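Local coordinates for DUF4439 domain-containing protein (Mycobacterium tuberculosis, PDB 2IB0) that is of unknown function but folds as a ferritin-like four-helix bundle and assembles as a pair of subunits, at residues 27-32 with 111-116; 56-61 with 138-143; 71-74 with 79-82; 87-92 with 100-105. One frame throughout, in Å; residues are numbered along the deposited sequence.

Contact 1. Residues 27-32 with 111-116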
loop_
_atom_site.group_PDB
_atom_site.type_symbol
_atom_site.label_atom_id
_atom_site.label_comp_id
_atom_site.label_asym_id
_atom_site.label_seq_id
_atom_site.Cartn_x
_atom_site.Cartn_y
_atom_site.Cartn_z
ATOM N N CYS A 27 1.386 7.537 -18.135
ATOM C CA CYS A 27 2.387 7.068 -19.084
ATOM C C CYS A 27 3.666 6.647 -18.377
ATOM O O CYS A 27 4.186 5.592 -18.664
ATOM C CB CYS A 27 2.683 8.105 -20.204
ATOM S SG CYS A 27 1.318 8.281 -21.398
ATOM N N ASP A 28 4.167 7.454 -17.436
ATOM C CA ASP A 28 5.353 7.048 -16.648
ATOM C C ASP A 28 5.116 5.732 -15.911
ATOM O O ASP A 28 6.018 4.916 -15.819
ATOM C CB ASP A 28 5.707 8.068 -15.581
ATOM C CG ASP A 28 6.274 9.341 -16.145
ATOM O OD1 ASP A 28 6.807 9.328 -17.272
ATOM O OD2 ASP A 28 6.147 10.374 -15.449
ATOM N N ALA A 29 3.899 5.517 -15.436
ATOM C CA ALA A 29 3.636 4.396 -14.546
ATOM C C ALA A 29 3.570 3.167 -15.410
ATOM O O ALA A 29 4.046 2.116 -15.018
ATOM C CB ALA A 29 2.324 4.600 -13.813
ATOM N N LEU A 30 3.014 3.333 -16.612
ATOM C CA LEU A 30 2.964 2.253 -17.605
ATOM C C LEU A 30 4.370 1.801 -18.036
ATOM O O LEU A 30 4.620 0.601 -18.200
ATOM C CB LEU A 30 2.158 2.665 -18.845
ATOM C CG LEU A 30 2.197 1.610 -19.946
ATOM C CD1 LEU A 30 1.780 0.239 -19.428
ATOM C CD2 LEU A 30 1.388 2.037 -21.237
ATOM N N ALA A 31 5.248 2.781 -18.250
ATOM C CA ALA A 31 6.660 2.564 -18.584
ATOM C C ALA A 31 7.373 1.845 -17.456
ATOM O O ALA A 31 8.189 0.989 -17.687
ATOM C CB ALA A 31 7.352 3.888 -18.922
ATOM N N VAL A 32 7.044 2.169 -16.220
ATOM C CA VAL A 32 7.610 1.446 -15.088
ATOM C C VAL A 32 7.119 -0.027 -15.061
ATOM O O VAL A 32 7.922 -0.950 -14.837
ATOM C CB VAL A 32 7.330 2.182 -13.758
ATOM C CG1 VAL A 32 7.649 1.265 -12.543
ATOM C CG2 VAL A 32 8.148 3.498 -13.697
ATOM N N ALA A 111 5.676 1.695 -6.600
ATOM C CA ALA A 111 4.956 2.528 -5.607
ATOM C C ALA A 111 5.154 4.019 -5.883
ATOM O O ALA A 111 4.202 4.800 -5.943
ATOM C CB ALA A 111 5.413 2.205 -4.173
ATOM N N THR A 112 6.400 4.413 -6.088
ATOM C CA THR A 112 6.723 5.809 -6.422
ATOM C C THR A 112 5.988 6.329 -7.640
ATOM O O THR A 112 5.541 7.483 -7.635
ATOM C CB THR A 112 8.226 5.992 -6.637
ATOM O OG1 THR A 112 8.892 5.641 -5.433
ATOM C CG2 THR A 112 8.579 7.456 -6.984
ATOM N N ALA A 113 5.894 5.504 -8.687
ATOM C CA ALA A 113 5.228 5.907 -9.937
ATOM C C ALA A 113 3.696 5.954 -9.743
ATOM O O ALA A 113 3.040 6.864 -10.201
ATOM C CB ALA A 113 5.591 4.987 -11.068
ATOM N N TRP A 114 3.151 4.979 -9.037
ATOM C CA TRP A 114 1.735 5.001 -8.680
ATOM C C TRP A 114 1.306 6.099 -7.719
ATOM O O TRP A 114 0.216 6.651 -7.876
ATOM C CB TRP A 114 1.241 3.614 -8.254
ATOM C CG TRP A 114 1.251 2.721 -9.486
ATOM C CD1 TRP A 114 2.113 1.689 -9.745
ATOM C CD2 TRP A 114 0.401 2.836 -10.628
ATOM N NE1 TRP A 114 1.841 1.138 -10.975
ATOM C CE2 TRP A 114 0.792 1.825 -11.541
ATOM C CE3 TRP A 114 -0.666 3.696 -10.970
ATOM C CZ2 TRP A 114 0.157 1.628 -12.755
ATOM C CZ3 TRP A 114 -1.294 3.517 -12.210
ATOM C CH2 TRP A 114 -0.877 2.492 -13.090
ATOM N N ARG A 115 2.141 6.441 -6.741
ATOM C CA ARG A 115 1.829 7.602 -5.896
ATOM C C ARG A 115 1.721 8.861 -6.743
ATOM O O ARG A 115 0.911 9.716 -6.451
ATOM C CB ARG A 115 2.869 7.779 -4.797
ATOM C CG ARG A 115 2.553 8.883 -3.851
ATOM C CD ARG A 115 3.558 8.929 -2.692
ATOM N NE ARG A 115 3.735 7.612 -2.089
ATOM C CZ ARG A 115 4.821 6.851 -2.198
ATOM N NH1 ARG A 115 5.889 7.261 -2.898
ATOM N NH2 ARG A 115 4.836 5.664 -1.591
ATOM N N ALA A 116 2.537 8.984 -7.796
ATOM C CA ALA A 116 2.406 10.153 -8.693
ATOM C C ALA A 116 1.088 10.187 -9.468
ATOM O O ALA A 116 0.547 11.249 -9.712
ATOM C CB ALA A 116 3.582 10.221 -9.658
#
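In the four-helix bundle, helices 18-46 and 96-120 form an antiparallel pair, and A29 meets A113 where they come close. The two methyls sit 4.3 Å apart, A29 CB to A113 CB, and the CB of A113 also comes within 4.0 Å of the CA of A29, so side chain meets backbone with nothing between. V32 extends the contact on the next turn. Its CG1 lies anti to the backbone N (chi1 167°), which sets the other branch, CG2, beside that nitrogen, and this branch touches A113 CB at 4.0 Å.

The small residues bring the segment axes to within 8.8 Å at 161°, a nearly antiparallel crossing. Such close pairing of the first and third helices fits a ferritin-like bundle, in which a long crossover from the second helix to the third lets neighbouring helices all run antiparallel.

On the inner side of the pair the contact changes character. W114 leaves its helix with CG beside the backbone N, and its indole slides under A29. The methyl of A29 stands over one face of the six-membered ring in a CH-pi contact, CB to centroid 3.8 Å and only 9° off the normal. A methyl suits this place because it is small enough to rest on the ring face while the helices stay close. The indole itself is buried, reaching R65 and V69 of helix 52-75 as well as A130, A133 and L134 of helix 124-150. Its NE1 hydrogen-bonds to OE2 of E33, which satisfies the polar edge and helps fix the rotation of the ring.

Contact 2. Residues 56-61 with 138-143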
loop_
_atom_site.group_PDB
_atom_site.type_symbol
_atom_site.label_atom_id
_atom_site.label_comp_id
_atom_site.label_asym_id
_atom_site.label_seq_id
_atom_site.Cartn_x
_atom_site.Cartn_y
_atom_site.Cartn_z
ATOM N N ALA A 56 5.335 -15.903 -10.018
ATOM C CA ALA A 56 4.131 -16.040 -10.849
ATOM C C ALA A 56 3.052 -15.016 -10.480
ATOM O O ALA A 56 2.464 -14.372 -11.369
ATOM C CB ALA A 56 3.545 -17.461 -10.765
ATOM N N ASP A 57 2.766 -14.913 -9.171
ATOM C CA ASP A 57 1.834 -13.936 -8.615
ATOM C C ASP A 57 2.181 -12.518 -9.052
ATOM O O ASP A 57 1.333 -11.795 -9.513
ATOM C CB ASP A 57 1.921 -13.946 -7.072
ATOM C CG ASP A 57 1.061 -15.006 -6.410
ATOM O OD1 ASP A 57 0.298 -15.724 -7.111
ATOM O OD2 ASP A 57 1.158 -15.099 -5.143
ATOM N N ALA A 58 3.430 -12.103 -8.810
ATOM C CA ALA A 58 3.865 -10.753 -9.157
ATOM C C ALA A 58 3.698 -10.478 -10.675
ATOM O O ALA A 58 3.196 -9.431 -11.065
ATOM C CB ALA A 58 5.308 -10.518 -8.705
ATOM N N LEU A 59 4.088 -11.439 -11.509
ATOM C CA LEU A 59 4.015 -11.275 -12.965
ATOM C C LEU A 59 2.584 -11.166 -13.491
ATOM O O LEU A 59 2.314 -10.350 -14.343
ATOM C CB LEU A 59 4.769 -12.393 -13.711
ATOM C CG LEU A 59 6.267 -12.252 -13.988
ATOM C CD1 LEU A 59 6.846 -13.573 -14.412
ATOM C CD2 LEU A 59 6.487 -11.213 -15.069
ATOM N N LYS A 60 1.663 -11.948 -12.947
ATOM C CA LYS A 60 0.259 -11.878 -13.365
ATOM C C LYS A 60 -0.359 -10.542 -12.933
ATOM O O LYS A 60 -1.051 -9.880 -13.705
ATOM C CB LYS A 60 -0.509 -13.086 -12.821
ATOM C CG LYS A 60 -2.021 -13.030 -12.910
ATOM C CD LYS A 60 -2.679 -14.162 -12.076
ATOM C CE LYS A 60 -2.968 -13.726 -10.603
ATOM N NZ LYS A 60 -4.089 -14.522 -9.910
ATOM N N GLN A 61 -0.080 -10.139 -11.704
ATOM C CA GLN A 61 -0.482 -8.817 -11.194
ATOM C C GLN A 61 0.019 -7.629 -12.063
ATOM O O GLN A 61 -0.743 -6.717 -12.400
ATOM C CB GLN A 61 -0.021 -8.659 -9.751
ATOM C CG GLN A 61 -0.343 -7.309 -9.145
ATOM C CD GLN A 61 0.202 -7.207 -7.720
ATOM O OE1 GLN A 61 1.288 -6.674 -7.486
ATOM N NE2 GLN A 61 -0.518 -7.784 -6.788
ATOM N N ALA A 138 3.491 -1.957 -2.850
ATOM C CA ALA A 138 3.919 -1.988 -1.432
ATOM C C ALA A 138 3.798 -3.339 -0.730
ATOM O O ALA A 138 4.664 -3.706 0.037
ATOM C CB ALA A 138 3.138 -0.986 -0.661
ATOM N N VAL A 139 2.685 -4.039 -0.913
ATOM C CA VAL A 139 2.513 -5.376 -0.350
ATOM C C VAL A 139 3.533 -6.318 -1.045
ATOM O O VAL A 139 4.241 -7.101 -0.373
ATOM C CB VAL A 139 1.059 -5.829 -0.493
ATOM C CG1 VAL A 139 0.932 -7.326 -0.298
ATOM C CG2 VAL A 139 0.133 -5.033 0.528
ATOM N N MET A 140 3.701 -6.192 -2.364
ATOM C CA MET A 140 4.720 -7.023 -3.055
ATOM C C MET A 140 6.140 -6.837 -2.518
ATOM O O MET A 140 6.861 -7.833 -2.316
ATOM C CB MET A 140 4.719 -6.827 -4.577
ATOM C CG MET A 140 3.723 -7.701 -5.371
ATOM S SD MET A 140 3.786 -9.519 -5.117
ATOM C CE MET A 140 5.435 -9.703 -4.920
ATOM N N ALA A 141 6.559 -5.581 -2.338
ATOM C CA ALA A 141 7.858 -5.238 -1.723
ATOM C C ALA A 141 8.012 -5.846 -0.327
ATOM O O ALA A 141 9.094 -6.371 0.000
ATOM C CB ALA A 141 8.099 -3.673 -1.690
ATOM N N THR A 142 6.969 -5.779 0.517
ATOM C CA THR A 142 7.120 -6.336 1.848
ATOM C C THR A 142 7.287 -7.869 1.755
ATOM O O THR A 142 8.007 -8.463 2.543
ATOM C CB THR A 142 5.914 -6.034 2.817
ATOM O OG1 THR A 142 4.783 -6.796 2.396
ATOM C CG2 THR A 142 5.539 -4.590 2.807
ATOM N N ARG A 143 6.565 -8.511 0.838
ATOM C CA ARG A 143 6.718 -9.957 0.624
ATOM C C ARG A 143 8.146 -10.376 0.174
ATOM O O ARG A 143 8.660 -11.380 0.618
ATOM C CB ARG A 143 5.689 -10.454 -0.405
ATOM C CG ARG A 143 4.310 -10.301 0.119
ATOM C CD ARG A 143 3.181 -10.757 -0.845
ATOM N NE ARG A 143 3.251 -12.205 -1.055
ATOM C CZ ARG A 143 2.719 -12.879 -2.084
ATOM N NH1 ARG A 143 2.042 -12.260 -3.071
ATOM N NH2 ARG A 143 2.880 -14.206 -2.136
#
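M140 fills the space between helices 52-75 and 124-150, meeting A58 with its sulfur and methyl and Q61 with its CG. The segments run antiparallel at 162° with their axes 11.6 Å apart, and here the gap is spanned by a long, pliable methionine. The thioether is bent at both chi2 and chi3, which folds the methyl back: CE lies 3.9 Å from A58 CB and SD 4.0 Å from the same methyl. Q61 comes from the opposite direction on an extended chain, CG anti to the backbone N, and its OE1 touches M140 CG at 3.4 Å. Y40 of helix 18-46 and E107 of helix 96-120 pack on M140 too, so M140 and A58 are buried.

The outer side is looser. D57 and R143 cross at about a right angle, and OD2 of D57 approaches the guanidinium at its edge, in plane, almost equally distant from NH1 and NH2 (3.6 Å to NH2). The carboxylate plane is turned 53° from that of the guanidinium, so the two groups do not pair side by side. R143 also packs on R146 of the second subunit, and V139 on its own counterpart there, which puts this edge beside the dimer interface. A salt bridge this long, without a hydrogen bond, probably contributes a general electrostatic attraction across this outer side, whereas the close fit comes from the packing of M140 against A58 and the amide of Q61.

Contact 3. Residues 71-74 with 79-82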
loop_
_atom_site.group_PDB
_atom_site.type_symbol
_atom_site.label_atom_id
_atom_site.label_comp_id
_atom_site.label_asym_id
_atom_site.label_seq_id
_atom_site.Cartn_x
_atom_site.Cartn_y
_atom_site.Cartn_z
ATOM N N VAL A 71 -5.672 0.161 -21.719
ATOM C CA VAL A 71 -7.071 0.495 -21.955
ATOM C C VAL A 71 -7.370 1.937 -21.490
ATOM O O VAL A 71 -7.953 2.717 -22.232
ATOM C CB VAL A 71 -8.018 -0.562 -21.282
ATOM C CG1 VAL A 71 -9.485 -0.093 -21.258
ATOM C CG2 VAL A 71 -7.890 -1.918 -21.985
ATOM N N MET A 72 -6.944 2.290 -20.276
ATOM C CA MET A 72 -7.186 3.638 -19.701
ATOM C C MET A 72 -6.648 4.751 -20.594
ATOM O O MET A 72 -7.353 5.732 -20.864
ATOM C CB MET A 72 -6.550 3.779 -18.319
ATOM C CG MET A 72 -7.278 3.075 -17.192
ATOM S SD MET A 72 -6.263 2.831 -15.713
ATOM C CE MET A 72 -6.433 4.416 -14.895
ATOM N N LEU A 73 -5.409 4.602 -21.052
ATOM C CA LEU A 73 -4.791 5.605 -21.923
ATOM C C LEU A 73 -5.580 5.754 -23.232
ATOM O O LEU A 73 -5.751 6.880 -23.709
ATOM C CB LEU A 73 -3.296 5.321 -22.165
ATOM C CG LEU A 73 -2.406 5.455 -20.900
ATOM C CD1 LEU A 73 -1.016 4.845 -21.119
ATOM C CD2 LEU A 73 -2.259 6.915 -20.440
ATOM N N SER A 74 -6.092 4.638 -23.776
ATOM C CA SER A 74 -6.987 4.680 -24.947
ATOM C C SER A 74 -8.295 5.445 -24.709
ATOM O O SER A 74 -8.725 6.263 -25.550
ATOM C CB SER A 74 -7.269 3.273 -25.483
ATOM O OG SER A 74 -6.054 2.655 -25.875
ATOM N N THR A 79 -2.273 7.134 -27.183
ATOM C CA THR A 79 -1.722 5.843 -27.586
ATOM C C THR A 79 -0.622 5.495 -26.590
ATOM O O THR A 79 0.323 6.271 -26.397
ATOM C CB THR A 79 -1.121 5.865 -29.016
ATOM O OG1 THR A 79 -0.118 6.886 -29.082
ATOM C CG2 THR A 79 -2.210 6.118 -30.107
ATOM N N ALA A 80 -0.770 4.344 -25.937
ATOM C CA ALA A 80 0.155 3.892 -24.895
ATOM C C ALA A 80 1.629 3.813 -25.350
ATOM O O ALA A 80 1.913 3.392 -26.489
ATOM C CB ALA A 80 -0.315 2.545 -24.356
ATOM N N PRO A 81 2.571 4.246 -24.469
ATOM C CA PRO A 81 3.955 3.781 -24.620
ATOM C C PRO A 81 3.993 2.246 -24.698
ATOM O O PRO A 81 3.361 1.558 -23.874
ATOM C CB PRO A 81 4.657 4.276 -23.328
ATOM C CG PRO A 81 3.555 4.729 -22.396
ATOM C CD PRO A 81 2.442 5.178 -23.329
ATOM N N ILE A 82 4.685 1.725 -25.710
ATOM C CA ILE A 82 4.915 0.280 -25.828
ATOM C C ILE A 82 6.244 -0.089 -25.143
ATOM O O ILE A 82 7.066 0.793 -24.858
ATOM C CB ILE A 82 4.869 -0.200 -27.310
ATOM C CG1 ILE A 82 6.072 0.329 -28.107
ATOM C CG2 ILE A 82 3.520 0.196 -27.954
ATOM C CD1 ILE A 82 6.471 -0.537 -29.290
#
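L73 reaches from the last turns of helix 52-75 to the loop segment 79-82, touching it with a single methyl. CD1 lies 4.0 Å from A80 CB and 4.1 Å from P81 CD, so one branch bridges the alanine methyl and the CD of the proline ring, and it also comes close to A80 CA. All of this is apolar contact; no hydrogen bond joins the two segments. CG of L73 stands beside the backbone N, with chi1 at -66°, a common helical setting that carries the branched end off the helix toward the loop.

Here the chain has just left the second helix and turned back to begin the long crossover that leads to the third helix in this ferritin-like bundle. A80 and P81 both take extended, polyproline-like backbone angles. The ring restricts its own residue and the one before it, which suits a segment that must stay extended without strand partners.

Further out, helix 18-46 supplies the floor: L30 packs on L73, A80 and P81 alike, and L26 adds to the cover of L73. On the helix side, S74 turns its OG back to hydrogen-bond with the carbonyl of I70, satisfying the hydroxyl within its own helix.

Contact 4. Residues 87-92 with 100-105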
loop_
_atom_site.group_PDB
_atom_site.type_symbol
_atom_site.label_atom_id
_atom_site.label_comp_id
_atom_site.label_asym_id
_atom_site.label_seq_id
_atom_site.Cartn_x
_atom_site.Cartn_y
_atom_site.Cartn_z
ATOM N N TYR A 87 15.826 -3.314 -21.279
ATOM C CA TYR A 87 15.920 -2.215 -20.313
ATOM C C TYR A 87 17.289 -2.340 -19.697
ATOM O O TYR A 87 17.941 -3.369 -19.812
ATOM C CB TYR A 87 14.828 -2.276 -19.239
ATOM C CG TYR A 87 13.462 -1.930 -19.801
ATOM C CD1 TYR A 87 12.978 -0.613 -19.780
ATOM C CD2 TYR A 87 12.662 -2.915 -20.400
ATOM C CE1 TYR A 87 11.736 -0.300 -20.347
ATOM C CE2 TYR A 87 11.413 -2.609 -20.929
ATOM C CZ TYR A 87 10.967 -1.308 -20.912
ATOM O OH TYR A 87 9.755 -1.027 -21.486
ATOM N N GLN A 88 17.749 -1.255 -19.111
ATOM C CA GLN A 88 18.833 -1.308 -18.188
ATOM C C GLN A 88 18.106 -1.577 -16.839
ATOM O O GLN A 88 17.281 -0.766 -16.413
ATOM C CB GLN A 88 19.530 0.045 -18.239
ATOM C CG GLN A 88 20.535 0.306 -17.173
ATOM C CD GLN A 88 21.735 -0.581 -17.291
ATOM O OE1 GLN A 88 22.209 -1.106 -16.292
ATOM N NE2 GLN A 88 22.243 -0.764 -18.513
ATOM N N LEU A 89 18.354 -2.735 -16.217
ATOM C CA LEU A 89 17.838 -3.027 -14.876
ATOM C C LEU A 89 18.305 -1.964 -13.858
ATOM O O LEU A 89 19.420 -1.409 -13.985
ATOM C CB LEU A 89 18.272 -4.426 -14.384
ATOM C CG LEU A 89 17.820 -5.714 -15.075
ATOM C CD1 LEU A 89 18.420 -6.937 -14.364
ATOM C CD2 LEU A 89 16.332 -5.797 -15.145
ATOM N N PRO A 90 17.481 -1.717 -12.819
ATOM C CA PRO A 90 17.842 -0.757 -11.759
ATOM C C PRO A 90 19.106 -1.126 -10.944
ATOM O O PRO A 90 19.716 -0.258 -10.292
ATOM C CB PRO A 90 16.583 -0.696 -10.885
ATOM C CG PRO A 90 15.770 -1.890 -11.207
ATOM C CD PRO A 90 16.158 -2.334 -12.600
ATOM N N MET A 91 19.524 -2.396 -11.013
ATOM C CA MET A 91 20.742 -2.844 -10.347
ATOM C C MET A 91 21.339 -4.028 -11.090
ATOM O O MET A 91 20.634 -4.716 -11.836
ATOM C CB MET A 91 20.459 -3.248 -8.894
ATOM C CG MET A 91 19.642 -4.532 -8.738
ATOM S SD MET A 91 19.175 -4.859 -7.029
ATOM C CE MET A 91 20.466 -5.968 -6.488
ATOM N N GLN A 92 22.626 -4.248 -10.852
ATOM C CA GLN A 92 23.318 -5.449 -11.284
ATOM C C GLN A 92 22.958 -6.657 -10.444
ATOM O O GLN A 92 22.740 -6.556 -9.206
ATOM C CB GLN A 92 24.829 -5.234 -11.231
ATOM C CG GLN A 92 25.260 -4.034 -12.040
ATOM C CD GLN A 92 26.589 -4.243 -12.607
ATOM O OE1 GLN A 92 27.551 -4.446 -11.868
ATOM N NE2 GLN A 92 26.679 -4.255 -13.940
ATOM N N ALA A 100 15.817 -11.190 -5.417
ATOM C CA ALA A 100 14.944 -10.644 -4.352
ATOM C C ALA A 100 15.161 -9.116 -4.070
ATOM O O ALA A 100 14.200 -8.368 -3.959
ATOM C CB ALA A 100 15.089 -11.469 -3.095
ATOM N N ARG A 101 16.415 -8.659 -3.996
ATOM C CA ARG A 101 16.676 -7.237 -3.899
ATOM C C ARG A 101 16.171 -6.478 -5.131
ATOM O O ARG A 101 15.676 -5.359 -5.025
ATOM C CB ARG A 101 18.177 -6.972 -3.722
ATOM C CG ARG A 101 18.673 -7.212 -2.294
ATOM C CD ARG A 101 20.165 -6.719 -2.089
ATOM N NE ARG A 101 21.187 -7.613 -2.703
ATOM C CZ ARG A 101 21.573 -8.790 -2.178
ATOM N NH1 ARG A 101 20.986 -9.253 -1.064
ATOM N NH2 ARG A 101 22.511 -9.528 -2.777
ATOM N N LEU A 102 16.341 -7.073 -6.303
ATOM C CA LEU A 102 15.868 -6.456 -7.538
ATOM C C LEU A 102 14.357 -6.319 -7.461
ATOM O O LEU A 102 13.822 -5.298 -7.849
ATOM C CB LEU A 102 16.244 -7.326 -8.769
ATOM C CG LEU A 102 15.732 -6.909 -10.158
ATOM C CD1 LEU A 102 16.145 -5.485 -10.490
ATOM C CD2 LEU A 102 16.253 -7.900 -11.220
ATOM N N ALA A 103 13.696 -7.389 -7.052
ATOM C CA ALA A 103 12.229 -7.391 -6.929
ATOM C C ALA A 103 11.761 -6.283 -5.972
ATOM O O ALA A 103 10.818 -5.571 -6.260
ATOM C CB ALA A 103 11.725 -8.741 -6.438
ATOM N N VAL A 104 12.439 -6.101 -4.851
ATOM C CA VAL A 104 12.045 -5.029 -3.889
ATOM C C VAL A 104 12.243 -3.656 -4.582
ATOM O O VAL A 104 11.384 -2.771 -4.542
ATOM C CB VAL A 104 12.907 -5.088 -2.590
ATOM C CG1 VAL A 104 12.635 -3.859 -1.651
ATOM C CG2 VAL A 104 12.701 -6.412 -1.884
ATOM N N ARG A 105 13.395 -3.467 -5.200
ATOM C CA ARG A 105 13.669 -2.186 -5.843
ATOM C C ARG A 105 12.595 -1.876 -6.915
ATOM O O ARG A 105 12.146 -0.735 -7.036
ATOM C CB ARG A 105 15.071 -2.178 -6.459
ATOM C CG ARG A 105 15.208 -1.087 -7.506
ATOM C CD ARG A 105 15.210 0.341 -6.898
ATOM N NE ARG A 105 16.584 0.831 -6.926
ATOM C CZ ARG A 105 17.071 1.675 -7.827
ATOM N NH1 ARG A 105 16.294 2.217 -8.771
ATOM N NH2 ARG A 105 18.342 2.001 -7.746
#
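The guanidinium of R105 carries P90 on one face: CB of the proline stands 3.6 Å above the plane, displaced from the centre of the group, with R105 NH1 as its nearest atom. The two side chains slide past each other in opposite directions, so the ring also lies along the arginine's aliphatic part, P90 CB to R105 CG 3.7 Å. NH1 also has D109 as a long, weak ionic partner. An arginine suits this exposed place because its methylene chain can pack while its charge stays near the surface.

Beneath, L102 is the buried member. Its CG is anti to the backbone N (chi1 175°), and the two branches divide the work: CD1 meets P90 CG at 3.7 Å, while CD2 meets L89 CD1 at 3.9 Å. M91 adds to the cover roughly at right angles to the proline, its CG 4.0 Å from L102 CD1. Its SD lies 3.7 Å from the backbone N of L102, and its CE, swung round by the bend at chi3, reaches R101 CB at 3.7 Å. The far end of R101 turns instead to D98, with which NH2 forms a salt bridge.

Compact, rigid proline and flexible methionine thus lay an irregular loop segment over the helix by side-chain contacts, with no hydrogen bond across. Such a covering belongs to the end of the long crossover between the second and third helices of a ferritin-like bundle, just before the chain enters helix 96-120.

Overall arrangement
Contacts 1 and 2 tie alternate helices of the bundle, the first with the third and the second with the fourth; their centres are 16 Å apart on opposite sides of the chain's centre, and along the sequence they cross. Contacts 3 and 4 belong to the start and the end of the crossover between helices 52-75 and 96-120, with centres 25 Å apart, so the loop spans much of the bundle's length. Contact 3 touches contact 1 through L30, whose CD2 lies 3.7 Å from L73 CD1. Contact 4 meets contact 2 more lightly, V104 CG2 to A141 O 4.1 Å. Contacts 3 and 4 both nest within the loops closed by contacts 1 and 2.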